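Local atomic coordinates of peptide methionine sulfoxide reductase MsrA (Treponema denticola ATCC 35405, PDB entry 5FA9), a protein that probably repairs oxidised proteins by reducing both the S and R epimers of methionine sulfoxide, as a fusion of MsrA and MsrB units. Residues K217-S222 with A289-I294; N224-G229 with S234-I239; T257-K262 with L282-N287. The protein carries 2 engineered substitutions. All coordinates share one frame; numbering follows the deposited sequence.

All three contacts lie in the SelR (MsrB) part of the chain. Contacts 1 and 3 are buried and purely apolar: each joins strands separated by one intervening strand, in the three-stranded and the six-stranded antiparallel sheet respectively. Contact 2 is partly buried and pairs adjacent strands of a hairpin at the edge of the larger sheet, so backbone bonds and water enter its chemistry. The sheets meet where Phe-220 of contact 1 packs on Phe-235 of contact 2 and on Ile-286 of contact 3. Strands 234-235 and 283-286 are neighbours, tied by the probable hydrogen bond Tyr-284 N to Phe-235 O, 2.7 Å, which connects contacts 2 and 3.

Contact 1. Residues K217-S222 with A289-I294; sequences KPLFSS and AALRFI
Leu-219 and Leu-291 supply the closest approach between 217-222 and 289-294, and the interaction is entirely apolar: methyl CD1 of Leu-219 lies 3.9 Å from methyl CD2 of Leu-291. The two side chains meet end to end at an oblique angle. Leu-219 heads toward 289-294 from CB onward, whereas Leu-291 sets off to one side and its chi1 of -55°, with CG anti to the carbonyl carbon, swings its end round to the meeting point. The methyls come together over the sheet face, past the intervening strand. The second apolar contact uses the same methyl: CD2 of Leu-291 also reaches the edge of the Phe-220 ring, near the ring plane, at 4.4 Å from CD2 of Phe-220. One branch of Leu-291 therefore serves two neighbours that are consecutive in sequence.

That sharing is consistent with the classic beta bulge in which Leu-219 and Phe-220 both face Tyr-210; the psi of -40° at Leu-219 departs from the extended strand value. Between the two segments themselves there is no hydrogen bonding: the CA atoms of Leu-219 and Leu-291 are 8.3 Å apart, because strand 208-212 runs between 218-221 and 291-295 in the antiparallel three-stranded sheet.

Further apolar groups adjoin the contact. Ile-286 of the larger sheet touches both Phe-220 and Leu-291, while the Phe-220 ring stacks with Phe-235.

The segments bury only 131 Å² between them, and the atoms that touch, two methyls and an aromatic carbon, are all apolar. Contacts of this kind impose little direction; the spacing of the two outer strands probably comes from their pairing with 208-212, with the leucines and the phenylalanine packing towards the neighbouring sheet.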
# COMPACT_ATOMS: atom_id res chain seq x y z
N LYS B 217 3.61 -14.53 -28.00
CA LYS B 217 3.23 -13.48 -27.06
C LYS B 217 4.09 -13.53 -25.79
O LYS B 217 4.28 -14.59 -25.21
CB LYS B 217 1.75 -13.61 -26.69
CG LYS B 217 1.25 -12.57 -25.70
CD LYS B 217 -0.26 -12.64 -25.55
CE LYS B 217 -0.72 -11.86 -24.33
NZ LYS B 217 -2.20 -11.96 -24.14
N PRO B 218 4.62 -12.36 -25.37
CA PRO B 218 5.44 -12.25 -24.16
C PRO B 218 4.70 -12.72 -22.91
O PRO B 218 3.54 -12.37 -22.71
CB PRO B 218 5.74 -10.75 -24.08
CG PRO B 218 5.65 -10.29 -25.49
CD PRO B 218 4.54 -11.09 -26.10
N LEU B 219 5.37 -13.50 -22.07
CA LEU B 219 4.76 -14.05 -20.87
C LEU B 219 5.50 -13.64 -19.60
O LEU B 219 4.89 -13.34 -18.58
CB LEU B 219 4.68 -15.57 -20.95
CG LEU B 219 3.88 -16.16 -22.12
CD1 LEU B 219 4.00 -17.67 -22.13
CD2 LEU B 219 2.43 -15.73 -22.03
N PHE B 220 6.83 -13.63 -19.67
CA PHE B 220 7.65 -13.30 -18.51
C PHE B 220 8.86 -12.45 -18.87
O PHE B 220 9.33 -12.47 -20.00
CB PHE B 220 8.10 -14.58 -17.80
CG PHE B 220 6.97 -15.43 -17.29
CD1 PHE B 220 6.40 -15.16 -16.06
CD2 PHE B 220 6.49 -16.49 -18.03
CE1 PHE B 220 5.36 -15.94 -15.58
CE2 PHE B 220 5.45 -17.27 -17.57
CZ PHE B 220 4.88 -16.99 -16.34
N SER B 221 9.34 -11.69 -17.89
CA SER B 221 10.53 -10.87 -18.06
C SER B 221 11.70 -11.43 -17.26
O SER B 221 11.51 -12.03 -16.20
CB SER B 221 10.26 -9.43 -17.63
OG SER B 221 11.44 -8.65 -17.65
N SER B 222 12.92 -11.24 -17.77
CA SER B 222 14.12 -11.69 -17.09
C SER B 222 14.30 -10.98 -15.75
O SER B 222 14.98 -11.49 -14.86
CB SER B 222 15.35 -11.46 -17.97
OG SER B 222 15.50 -10.09 -18.29
N ALA B 289 10.46 -25.53 -21.86
CA ALA B 289 10.03 -26.00 -23.17
C ALA B 289 8.85 -25.20 -23.71
O ALA B 289 8.60 -25.17 -24.92
CB ALA B 289 9.67 -27.48 -23.11
N ALA B 290 8.12 -24.55 -22.81
CA ALA B 290 6.96 -23.75 -23.19
C ALA B 290 7.35 -22.32 -23.53
O ALA B 290 6.52 -21.53 -23.97
CB ALA B 290 5.92 -23.76 -22.08
N LEU B 291 8.63 -21.99 -23.33
CA LEU B 291 9.09 -20.62 -23.52
C LEU B 291 10.14 -20.48 -24.62
O LEU B 291 10.90 -21.40 -24.89
CB LEU B 291 9.66 -20.07 -22.21
CG LEU B 291 8.73 -20.13 -20.99
CD1 LEU B 291 9.47 -19.66 -19.74
CD2 LEU B 291 7.48 -19.30 -21.23
N ARG B 292 10.14 -19.31 -25.26
CA ARG B 292 11.20 -18.93 -26.19
C ARG B 292 11.84 -17.63 -25.74
O ARG B 292 11.18 -16.59 -25.67
CB ARG B 292 10.63 -18.78 -27.61
CG ARG B 292 11.66 -18.34 -28.64
CD ARG B 292 11.04 -18.29 -30.03
NE ARG B 292 11.67 -17.28 -30.87
CZ ARG B 292 11.08 -16.15 -31.26
NH1 ARG B 292 9.84 -15.89 -30.88
NH2 ARG B 292 11.73 -15.29 -32.03
N PHE B 293 13.14 -17.67 -25.43
CA PHE B 293 13.83 -16.50 -24.93
C PHE B 293 14.26 -15.55 -26.04
O PHE B 293 14.80 -15.97 -27.06
CB PHE B 293 15.06 -16.91 -24.11
CG PHE B 293 15.87 -15.75 -23.61
CD1 PHE B 293 15.42 -14.98 -22.54
CD2 PHE B 293 17.08 -15.43 -24.20
CE1 PHE B 293 16.17 -13.91 -22.08
CE2 PHE B 293 17.83 -14.36 -23.73
CZ PHE B 293 17.37 -13.60 -22.67
N ILE B 294 14.00 -14.26 -25.83
CA ILE B 294 14.38 -13.23 -26.78
C ILE B 294 15.24 -12.17 -26.10
O ILE B 294 14.74 -11.41 -25.27
CB ILE B 294 13.14 -12.56 -27.41
CG1 ILE B 294 12.24 -13.62 -28.05
CG2 ILE B 294 13.56 -11.50 -28.42
CD1 ILE B 294 11.10 -13.04 -28.84

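Contact 2. Residues N224-G229 with S234-I239; sequences NKYDAG and SFTKAI
Lys-225 and Phe-235 form an antiparallel non-hydrogen-bonded pair, their CA atoms 4.4 Å apart, and the backbone bonds lie to either side of it: Thr-236 N donates to Asn-224 O (2.9 Å), and Tyr-226 N donates to Ser-234 O at 3.0 Å with an N-H...O angle of 163°. On the face bearing this pair, the aliphatic chain of Lys-225 runs along the CD2-CE2-CZ side of the Phe-235 ring, with CB 3.6 Å from CE2. The chain then bends at its end (chi4 -65°), and NZ binds water 2 as well as the carbonyls of Tyr-201 and Phe-204.

On the other face, a chi1 of 77° sets CG of Tyr-226 between its backbone N and carbonyl carbon, bringing the ring to Ser-234 and Thr-236. CB of Ser-234 lies over one ring face, 3.9 Å from CE1, and Phe-235 C sits at the edge. Ring atom CD1 meets methyl CG2 of Thr-236 at 3.7 Å.

Beyond the paired residues, the Asn-224 amide rests against the bent chain of Lys-237, the two CG atoms being 3.6 Å apart. Asn-224, Thr-236 and Lys-237 also line the site of a bound DTT, probably from the crystallisation liquor.

Past the two direct bonds, Tyr-226 O and Ser-234 O are both acceptors, 3.4 Å apart; water 2 instead joins Tyr-226 O to Ser-234 N, extending the hairpin's polar pairing.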
# COMPACT_ATOMS: atom_id res chain seq x y z
N ASN B 224 12.10 -10.54 -13.55
CA ASN B 224 11.31 -11.21 -12.53
C ASN B 224 11.75 -12.66 -12.31
O ASN B 224 11.14 -13.39 -11.53
CB ASN B 224 9.83 -11.17 -12.91
CG ASN B 224 9.33 -9.76 -13.14
OD1 ASN B 224 9.50 -8.88 -12.30
ND2 ASN B 224 8.72 -9.54 -14.30
N LYS B 225 12.81 -13.05 -13.00
CA LYS B 225 13.32 -14.42 -12.93
C LYS B 225 14.28 -14.60 -11.76
O LYS B 225 15.08 -13.71 -11.46
CB LYS B 225 14.01 -14.80 -14.24
CG LYS B 225 14.31 -16.27 -14.39
CD LYS B 225 14.82 -16.57 -15.79
CE LYS B 225 14.92 -18.07 -16.03
NZ LYS B 225 15.95 -18.71 -15.16
N TYR B 226 14.20 -15.75 -11.10
CA TYR B 226 15.09 -16.06 -9.98
C TYR B 226 15.29 -17.57 -9.84
O TYR B 226 14.56 -18.36 -10.44
CB TYR B 226 14.55 -15.47 -8.68
CG TYR B 226 13.41 -16.25 -8.07
CD1 TYR B 226 12.12 -16.16 -8.59
CD2 TYR B 226 13.62 -17.08 -6.97
CE1 TYR B 226 11.08 -16.88 -8.03
CE2 TYR B 226 12.58 -17.79 -6.41
CZ TYR B 226 11.32 -17.69 -6.95
OH TYR B 226 10.28 -18.41 -6.38
N ASP B 227 16.27 -17.96 -9.03
CA ASP B 227 16.58 -19.37 -8.83
C ASP B 227 15.83 -19.92 -7.62
O ASP B 227 16.19 -19.63 -6.47
CB ASP B 227 18.09 -19.57 -8.66
CG ASP B 227 18.52 -21.01 -8.88
OD1 ASP B 227 17.74 -21.94 -8.56
OD2 ASP B 227 19.65 -21.23 -9.37
N ALA B 228 14.79 -20.71 -7.87
CA ALA B 228 14.03 -21.33 -6.80
C ALA B 228 14.67 -22.64 -6.36
O ALA B 228 14.35 -23.17 -5.30
CB ALA B 228 12.59 -21.56 -7.25
N GLY B 229 15.58 -23.15 -7.18
CA GLY B 229 16.31 -24.36 -6.86
C GLY B 229 15.49 -25.63 -7.05
O GLY B 229 15.88 -26.70 -6.59
N SER B 234 11.79 -20.07 -12.84
CA SER B 234 10.86 -19.52 -11.86
C SER B 234 10.78 -18.00 -11.94
O SER B 234 11.79 -17.32 -12.09
CB SER B 234 11.27 -19.95 -10.45
OG SER B 234 11.31 -21.36 -10.34
N PHE B 235 9.56 -17.48 -11.84
CA PHE B 235 9.33 -16.05 -11.93
C PHE B 235 8.46 -15.56 -10.78
O PHE B 235 7.68 -16.33 -10.21
CB PHE B 235 8.67 -15.69 -13.27
CG PHE B 235 9.47 -16.13 -14.47
CD1 PHE B 235 9.29 -17.38 -15.02
CD2 PHE B 235 10.39 -15.27 -15.05
CE1 PHE B 235 10.02 -17.79 -16.13
CE2 PHE B 235 11.13 -15.67 -16.15
CZ PHE B 235 10.94 -16.93 -16.69
N THR B 236 8.59 -14.29 -10.43
CA THR B 236 7.85 -13.72 -9.31
C THR B 236 6.51 -13.14 -9.77
O THR B 236 5.61 -12.93 -8.96
CB THR B 236 8.65 -12.61 -8.61
OG1 THR B 236 8.86 -11.52 -9.51
CG2 THR B 236 10.00 -13.15 -8.15
N LYS B 237 6.39 -12.89 -11.07
CA LYS B 237 5.16 -12.35 -11.64
C LYS B 237 5.14 -12.51 -13.16
O LYS B 237 6.16 -12.85 -13.77
CB LYS B 237 5.00 -10.87 -11.28
CG LYS B 237 5.94 -9.94 -12.04
CD LYS B 237 5.80 -8.50 -11.57
CE LYS B 237 4.40 -7.96 -11.85
NZ LYS B 237 4.10 -7.93 -13.30
N ALA B 238 3.99 -12.25 -13.76
CA ALA B 238 3.86 -12.24 -15.21
C ALA B 238 4.33 -10.89 -15.74
O ALA B 238 4.38 -9.91 -15.00
CB ALA B 238 2.43 -12.52 -15.63
N ILE B 239 4.67 -10.84 -17.02
CA ILE B 239 5.16 -9.60 -17.62
C ILE B 239 4.03 -8.57 -17.71
O ILE B 239 4.26 -7.37 -17.54
CB ILE B 239 5.79 -9.85 -19.02
CG1 ILE B 239 6.50 -8.59 -19.52
CG2 ILE B 239 4.74 -10.32 -20.02
CD1 ILE B 239 7.32 -8.82 -20.77
O HOH W 1 7.56 -11.24 -15.63
O HOH W 2 14.58 -19.51 -12.85

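Contact 3. Residues T257-K262 with L282-N287; sequences TEVVSK and LRYSIN. Engineered in segment 282-287: Ser-285 (natural residue Cys).
The ring of Tyr-284 is approached obliquely by methyl CG2 of Val-259, which lies 4.1 Å from CD2 of the ring. Val-259 is the one residue of 257-262 that touches this flat group, and the two side chains cross at about a right angle. At the far end of the ring the hydroxyl is hydrogen-bonded to the hydroxyl of Tyr-246, so the phenol is held at its polar end while its carbon framework packs on valine.

The other methyl of Val-259 meets Ile-286: CG1 is 4.1 Å from CD1 of the isoleucine. The valine's chi1 of 178° decides which methyl faces which partner: CG1, anti to the backbone N, goes to Ile-286, and CG2, beside the N, to Tyr-284. Leu-244, from strand 244-249, touches both Val-259 and Tyr-284.

The CA atoms of Val-259 and Tyr-284 stand 8.0 Å apart, too far for backbone pairing, since strand 267-272 is inserted between 256-261 and 283-286. Residues two apart, Tyr-284 and Ile-286, share a sheet face; the intervening Ser-285, engineered in place of Cys, touches Trp-232.

Val-259, Tyr-284 and Ile-286 thus lie on one face of the six-stranded antiparallel sheet of the MsrB (SelR) domain, a member of the beta-tent clan, and on this face the smaller sheet packs through Phe-220 against Ile-286.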
# COMPACT_ATOMS: atom_id res chain seq x y z
N THR B 257 -2.54 -24.57 -8.47
CA THR B 257 -3.09 -23.68 -9.49
C THR B 257 -2.28 -23.80 -10.78
O THR B 257 -1.07 -23.59 -10.79
CB THR B 257 -3.09 -22.22 -9.01
OG1 THR B 257 -3.79 -22.11 -7.77
CG2 THR B 257 -3.75 -21.32 -10.05
N GLU B 258 -2.97 -24.13 -11.87
CA GLU B 258 -2.32 -24.29 -13.16
C GLU B 258 -2.20 -22.95 -13.88
O GLU B 258 -3.15 -22.17 -13.92
CB GLU B 258 -3.09 -25.29 -14.02
CG GLU B 258 -2.54 -25.45 -15.43
CD GLU B 258 -3.44 -26.29 -16.32
OE1 GLU B 258 -4.65 -26.39 -16.02
OE2 GLU B 258 -2.95 -26.84 -17.32
N VAL B 259 -1.03 -22.70 -14.46
CA VAL B 259 -0.80 -21.49 -15.23
C VAL B 259 -0.88 -21.76 -16.72
O VAL B 259 -0.16 -22.61 -17.25
CB VAL B 259 0.58 -20.87 -14.90
CG1 VAL B 259 0.82 -19.64 -15.75
CG2 VAL B 259 0.67 -20.53 -13.42
N VAL B 260 -1.76 -21.04 -17.41
CA VAL B 260 -1.93 -21.21 -18.85
C VAL B 260 -1.92 -19.85 -19.56
O VAL B 260 -2.33 -18.84 -18.99
CB VAL B 260 -3.25 -21.94 -19.19
CG1 VAL B 260 -3.23 -23.37 -18.65
CG2 VAL B 260 -4.45 -21.18 -18.65
N SER B 261 -1.43 -19.84 -20.79
CA SER B 261 -1.42 -18.63 -21.60
C SER B 261 -2.85 -18.18 -21.88
O SER B 261 -3.68 -18.99 -22.29
CB SER B 261 -0.67 -18.86 -22.91
OG SER B 261 0.69 -19.19 -22.67
N LYS B 262 -3.13 -16.91 -21.65
CA LYS B 262 -4.48 -16.39 -21.87
C LYS B 262 -4.84 -16.41 -23.35
O LYS B 262 -5.97 -16.73 -23.72
CB LYS B 262 -4.62 -14.98 -21.31
CG LYS B 262 -6.03 -14.42 -21.47
CD LYS B 262 -6.22 -13.12 -20.71
CE LYS B 262 -7.67 -12.69 -20.76
NZ LYS B 262 -8.04 -11.83 -19.61
N LEU B 282 5.04 -14.84 -4.68
CA LEU B 282 4.56 -15.75 -5.71
C LEU B 282 5.71 -16.43 -6.44
O LEU B 282 6.70 -15.80 -6.80
CB LEU B 282 3.69 -15.00 -6.72
CG LEU B 282 2.41 -14.35 -6.18
CD1 LEU B 282 1.85 -13.36 -7.19
CD2 LEU B 282 1.38 -15.40 -5.82
N ARG B 283 5.57 -17.74 -6.65
CA ARG B 283 6.54 -18.49 -7.45
C ARG B 283 5.87 -19.10 -8.67
O ARG B 283 5.13 -20.07 -8.57
CB ARG B 283 7.21 -19.58 -6.61
CG ARG B 283 8.13 -20.49 -7.42
CD ARG B 283 8.92 -21.43 -6.52
NE ARG B 283 8.06 -22.36 -5.79
CZ ARG B 283 7.91 -23.64 -6.11
NH1 ARG B 283 8.56 -24.15 -7.15
NH2 ARG B 283 7.12 -24.42 -5.39
N TYR B 284 6.14 -18.52 -9.84
CA TYR B 284 5.63 -19.06 -11.09
C TYR B 284 6.60 -20.10 -11.63
O TYR B 284 7.63 -19.76 -12.20
CB TYR B 284 5.41 -17.95 -12.11
CG TYR B 284 4.22 -17.06 -11.82
CD1 TYR B 284 4.32 -16.01 -10.91
CD2 TYR B 284 3.00 -17.27 -12.45
CE1 TYR B 284 3.23 -15.20 -10.64
CE2 TYR B 284 1.91 -16.46 -12.19
CZ TYR B 284 2.03 -15.43 -11.28
OH TYR B 284 0.95 -14.63 -11.02
N SER B 285 6.25 -21.37 -11.46
CA SER B 285 7.08 -22.46 -11.96
C SER B 285 6.67 -22.81 -13.38
O SER B 285 5.59 -23.35 -13.61
CB SER B 285 6.98 -23.69 -11.05
OG SER B 285 8.01 -24.62 -11.32
N ILE B 286 7.53 -22.48 -14.34
CA ILE B 286 7.19 -22.62 -15.75
C ILE B 286 8.17 -23.51 -16.49
O ILE B 286 9.39 -23.38 -16.32
CB ILE B 286 7.15 -21.24 -16.45
CG1 ILE B 286 6.26 -20.27 -15.66
CG2 ILE B 286 6.67 -21.37 -17.88
CD1 ILE B 286 4.81 -20.69 -15.58
N ASN B 287 7.65 -24.43 -17.29
CA ASN B 287 8.49 -25.28 -18.12
C ASN B 287 9.23 -24.46 -19.17
O ASN B 287 8.61 -23.66 -19.89
CB ASN B 287 7.65 -26.37 -18.80
CG ASN B 287 6.96 -27.28 -17.81
OD1 ASN B 287 7.56 -28.20 -17.26
ND2 ASN B 287 5.67 -27.03 -17.58